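Local coordinates for LPS-assembly lipoprotein (Caulobacter crescentus, PDB 4KWY), which probably takes part in lipopolysaccharide assembly at the outer membrane, as a putative lipoprotein of the LptE family, at residues E28-D31 / D32-H36; R124-Q127 / L128-T132. All blocks are in the same frame, centred on the assembly; numbering follows the deposited sequence.

Contact 1: residues E28-D31 / D32-H36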
# COMPACT_ATOMS: atom_id res chain seq x y z
N GLU A 28 1.47 -6.85 0.97
CA GLU A 28 0.64 -7.97 0.55
C GLU A 28 -0.23 -7.54 -0.63
O GLU A 28 -0.27 -8.25 -1.63
CB GLU A 28 -0.24 -8.43 1.73
CG GLU A 28 -0.76 -9.86 1.63
CD GLU A 28 -1.71 -10.30 2.73
OE1 GLU A 28 -2.61 -9.51 3.11
OE2 GLU A 28 -1.58 -11.46 3.19
N GLN A 29 -0.85 -6.35 -0.55
CA GLN A 29 -1.70 -5.78 -1.60
C GLN A 29 -0.90 -5.43 -2.83
O GLN A 29 -1.40 -5.63 -3.93
CB GLN A 29 -2.44 -4.54 -1.09
CG GLN A 29 -3.72 -4.83 -0.29
CD GLN A 29 -4.68 -5.71 -1.06
OE1 GLN A 29 -5.06 -5.42 -2.19
NE2 GLN A 29 -4.98 -6.87 -0.50
N LEU A 30 0.30 -4.87 -2.66
CA LEU A 30 1.17 -4.49 -3.77
C LEU A 30 1.76 -5.74 -4.45
O LEU A 30 1.82 -5.76 -5.67
CB LEU A 30 2.29 -3.55 -3.30
CG LEU A 30 1.94 -2.07 -3.22
CD1 LEU A 30 2.95 -1.33 -2.42
CD2 LEU A 30 1.89 -1.43 -4.60
N ASP A 31 2.14 -6.80 -3.69
CA ASP A 31 2.65 -8.06 -4.27
C ASP A 31 1.59 -8.68 -5.18
O ASP A 31 1.93 -9.28 -6.20
CB ASP A 31 3.11 -9.07 -3.19
CG ASP A 31 4.48 -8.80 -2.58
OD1 ASP A 31 5.30 -8.10 -3.23
OD2 ASP A 31 4.75 -9.33 -1.47
N ASP A 32 0.31 -8.49 -4.83
CA ASP A 32 -0.85 -8.94 -5.60
C ASP A 32 -1.07 -8.07 -6.85
O ASP A 32 -1.13 -8.60 -7.96
CB ASP A 32 -2.11 -8.91 -4.71
CG ASP A 32 -2.45 -10.21 -4.01
OD1 ASP A 32 -1.51 -10.98 -3.68
OD2 ASP A 32 -3.65 -10.44 -3.75
N ALA A 33 -1.18 -6.74 -6.66
CA ALA A 33 -1.37 -5.75 -7.72
C ALA A 33 -0.19 -5.73 -8.73
O ALA A 33 -0.41 -5.62 -9.93
CB ALA A 33 -1.56 -4.37 -7.10
N LEU A 34 1.05 -5.86 -8.24
CA LEU A 34 2.26 -5.86 -9.07
C LEU A 34 2.53 -7.25 -9.69
O LEU A 34 3.25 -7.32 -10.68
CB LEU A 34 3.50 -5.39 -8.28
CG LEU A 34 3.50 -3.95 -7.72
CD1 LEU A 34 4.69 -3.69 -6.84
CD2 LEU A 34 3.42 -2.91 -8.82
N ALA A 35 1.95 -8.33 -9.12
CA ALA A 35 2.11 -9.74 -9.54
C ALA A 35 3.56 -10.25 -9.35
O ALA A 35 4.02 -11.15 -10.07
CB ALA A 35 1.66 -9.94 -10.99
N HIS A 36 4.26 -9.69 -8.34
CA HIS A 36 5.62 -10.11 -8.02
C HIS A 36 5.57 -11.42 -7.23
O HIS A 36 5.09 -11.46 -6.09
CB HIS A 36 6.42 -9.03 -7.27
CG HIS A 36 7.82 -9.48 -6.91
ND1 HIS A 36 8.80 -9.65 -7.88
CD2 HIS A 36 8.33 -9.86 -5.71
CE1 HIS A 36 9.87 -10.09 -7.24
NE2 HIS A 36 9.64 -10.25 -5.94
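Leu-34 N donates to Leu-30 O at 2.7 Å in the last turn of helix 21-34, where 28-31 runs straight on into 32-36. The amides of Asp-32 and Ala-33 likewise donate to the carbonyls four residues back. Helical geometry ends at Ala-35, whose phi is +65°. The chain then turns back, and two weak bonds finish the helix: His-36 N to Asp-31 O at 3.2 Å, and Ala-35 N to Asp-32 O at 3.3 Å. The former is well bent, with an N-H...O angle of 125°.

With chi1 of -62°, Leu-34 sets CG beside its own backbone N and 3.2 Å from Leu-30 O. Its CD1 then comes within 4.2 Å of Leu-30 CD2, a light apolar contact on the buried face. Leu-30 also reaches Leu-46 and Leu-48 of strand 44-50. On another side, Asp-31 OD1 approaches the rim of the His-36 ring close to the ring plane, 4.3 Å from His-36 CB; the ring itself is tied by ND1 to the carbonyl of Ser-11. The paired 6→1 and 5→2 bonds around a residue of positive phi define a Schellman motif, here ending the helix of the beta-alpha-beta unit formed by strand 13-17, helix 21-34 and strand 44-50.

Contact 2: residues R124-Q127 / L128-T132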
# COMPACT_ATOMS: atom_id res chain seq x y z
N ARG A 124 -3.38 0.34 -5.14
CA ARG A 124 -3.93 0.71 -6.43
C ARG A 124 -3.35 2.05 -6.92
O ARG A 124 -2.95 2.13 -8.07
CB ARG A 124 -5.47 0.78 -6.32
CG ARG A 124 -6.19 1.00 -7.63
CD ARG A 124 -7.67 1.20 -7.37
NE ARG A 124 -8.42 1.51 -8.59
CZ ARG A 124 -9.52 0.85 -8.98
NH1 ARG A 124 -9.97 -0.17 -8.26
NH2 ARG A 124 -10.17 1.23 -10.07
N LYS A 125 -3.28 3.07 -6.05
CA LYS A 125 -2.72 4.41 -6.35
C LYS A 125 -1.21 4.35 -6.68
O LYS A 125 -0.78 5.00 -7.62
CB LYS A 125 -2.96 5.36 -5.17
CG LYS A 125 -4.35 5.94 -5.13
CD LYS A 125 -4.58 6.70 -3.87
CE LYS A 125 -4.82 8.17 -4.12
NZ LYS A 125 -5.22 8.88 -2.88
N ILE A 126 -0.43 3.58 -5.91
CA ILE A 126 1.01 3.40 -6.11
C ILE A 126 1.28 2.61 -7.45
O ILE A 126 2.16 3.00 -8.22
CB ILE A 126 1.63 2.69 -4.88
CG1 ILE A 126 1.55 3.58 -3.63
CG2 ILE A 126 3.10 2.25 -5.16
CD1 ILE A 126 1.93 2.85 -2.32
N GLN A 127 0.49 1.51 -7.70
CA GLN A 127 0.60 0.62 -8.86
C GLN A 127 0.37 1.38 -10.12
O GLN A 127 1.06 1.13 -11.09
CB GLN A 127 -0.40 -0.55 -8.77
CG GLN A 127 -0.23 -1.64 -9.83
CD GLN A 127 -1.42 -1.71 -10.77
OE1 GLN A 127 -2.50 -2.18 -10.41
NE2 GLN A 127 -1.23 -1.26 -12.00
N LEU A 128 -0.59 2.31 -10.12
CA LEU A 128 -0.94 3.18 -11.23
C LEU A 128 0.20 4.18 -11.46
O LEU A 128 0.58 4.40 -12.60
CB LEU A 128 -2.28 3.90 -10.94
CG LEU A 128 -2.61 5.16 -11.76
CD1 LEU A 128 -3.09 4.81 -13.17
CD2 LEU A 128 -3.60 6.07 -11.06
N ASP A 129 0.75 4.74 -10.38
CA ASP A 129 1.88 5.68 -10.41
C ASP A 129 3.17 5.00 -10.98
O ASP A 129 3.85 5.59 -11.82
CB ASP A 129 2.10 6.22 -9.00
CG ASP A 129 3.08 7.36 -8.89
OD1 ASP A 129 4.28 7.13 -9.12
OD2 ASP A 129 2.65 8.46 -8.49
N LEU A 130 3.45 3.77 -10.56
CA LEU A 130 4.60 2.98 -11.02
C LEU A 130 4.41 2.51 -12.47
O LEU A 130 5.39 2.47 -13.22
CB LEU A 130 4.82 1.76 -10.13
CG LEU A 130 5.26 1.97 -8.70
CD1 LEU A 130 5.17 0.67 -7.96
CD2 LEU A 130 6.68 2.47 -8.60
N ALA A 131 3.15 2.13 -12.85
CA ALA A 131 2.82 1.68 -14.22
C ALA A 131 2.99 2.82 -15.21
O ALA A 131 3.44 2.59 -16.32
CB ALA A 131 1.41 1.14 -14.29
N THR A 132 2.69 4.06 -14.76
CA THR A 132 2.84 5.31 -15.51
C THR A 132 4.33 5.59 -15.71
O THR A 132 4.74 6.02 -16.78
CB THR A 132 2.11 6.45 -14.76
OG1 THR A 132 0.73 6.10 -14.61
CG2 THR A 132 2.20 7.81 -15.47
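Regular alpha-helix near the end of the long helix 104-135 brings Ile-126 and Leu-130, one turn apart, together on its buried face. The two side chains run alongside each other in a common direction, and Ile-126 CG2 touches Leu-130 CD1 at 3.8 Å. Ile-126 offers this methyl because CG1 takes the position beside the backbone N (chi1 -66°), leaving CG2 beside the carbonyl carbon and facing the next turn. The backbone joins the same pair: Leu-130 N donates to Ile-126 O at 2.8 Å, while Leu-130 CG rests 3.3 Å from that oxygen.

This face covers the sheet and the neighbouring helices. Both residues pack on Trp-76 of strand 67-80; Ile-126 also touches Leu-26 of helix 21-34, and Leu-130 reaches Leu-78 and Leu-10. Replacing Leu-130 with alanine would probably open a gap beside Ile-126 CG2 and loosen the grip on Trp-76, Leu-78 and Leu-10.

Around the helix, Ala-131 N bonds to Gln-127 O at 2.9 Å, and Ala-131 CB sits 3.2 Å from the same oxygen. Asp-129 N donates to Lys-125 O at 3.2 Å, but its carboxylate swings clear of the preceding turn, and OD1 is hydrogen-bonded to His-88 NE2. Leu-128 O accepts two bonds from Thr-132, from OG1 at 2.6 Å and from the amide N at 3.0 Å; the two donors approach from opposite faces of the carbonyl plane.

Contacts 1 and 2 belong to different helices, 21-34 and 104-135, whose buried faces meet: Leu-30 CD2 lies 3.9 Å from Ile-126 CG2, and Leu-34 CD2 lies 4.1 Å from Leu-130 CD1. Each contact is partly buried, with an apolar pair one turn apart facing the interior and charged residues such as Glu-28 and Arg-124 outside. Their chemistry differs with position. Contact 1 is a helix terminus, where three regular bonds give way after Leu-34 to weak capping bonds as the chain leaves toward strand 44-50; contact 2 is uninterrupted helix, with four regular backbone bonds between its segments. Gln-127 CG, touching Leu-34 CD2 and Ala-33 O, borders this junction.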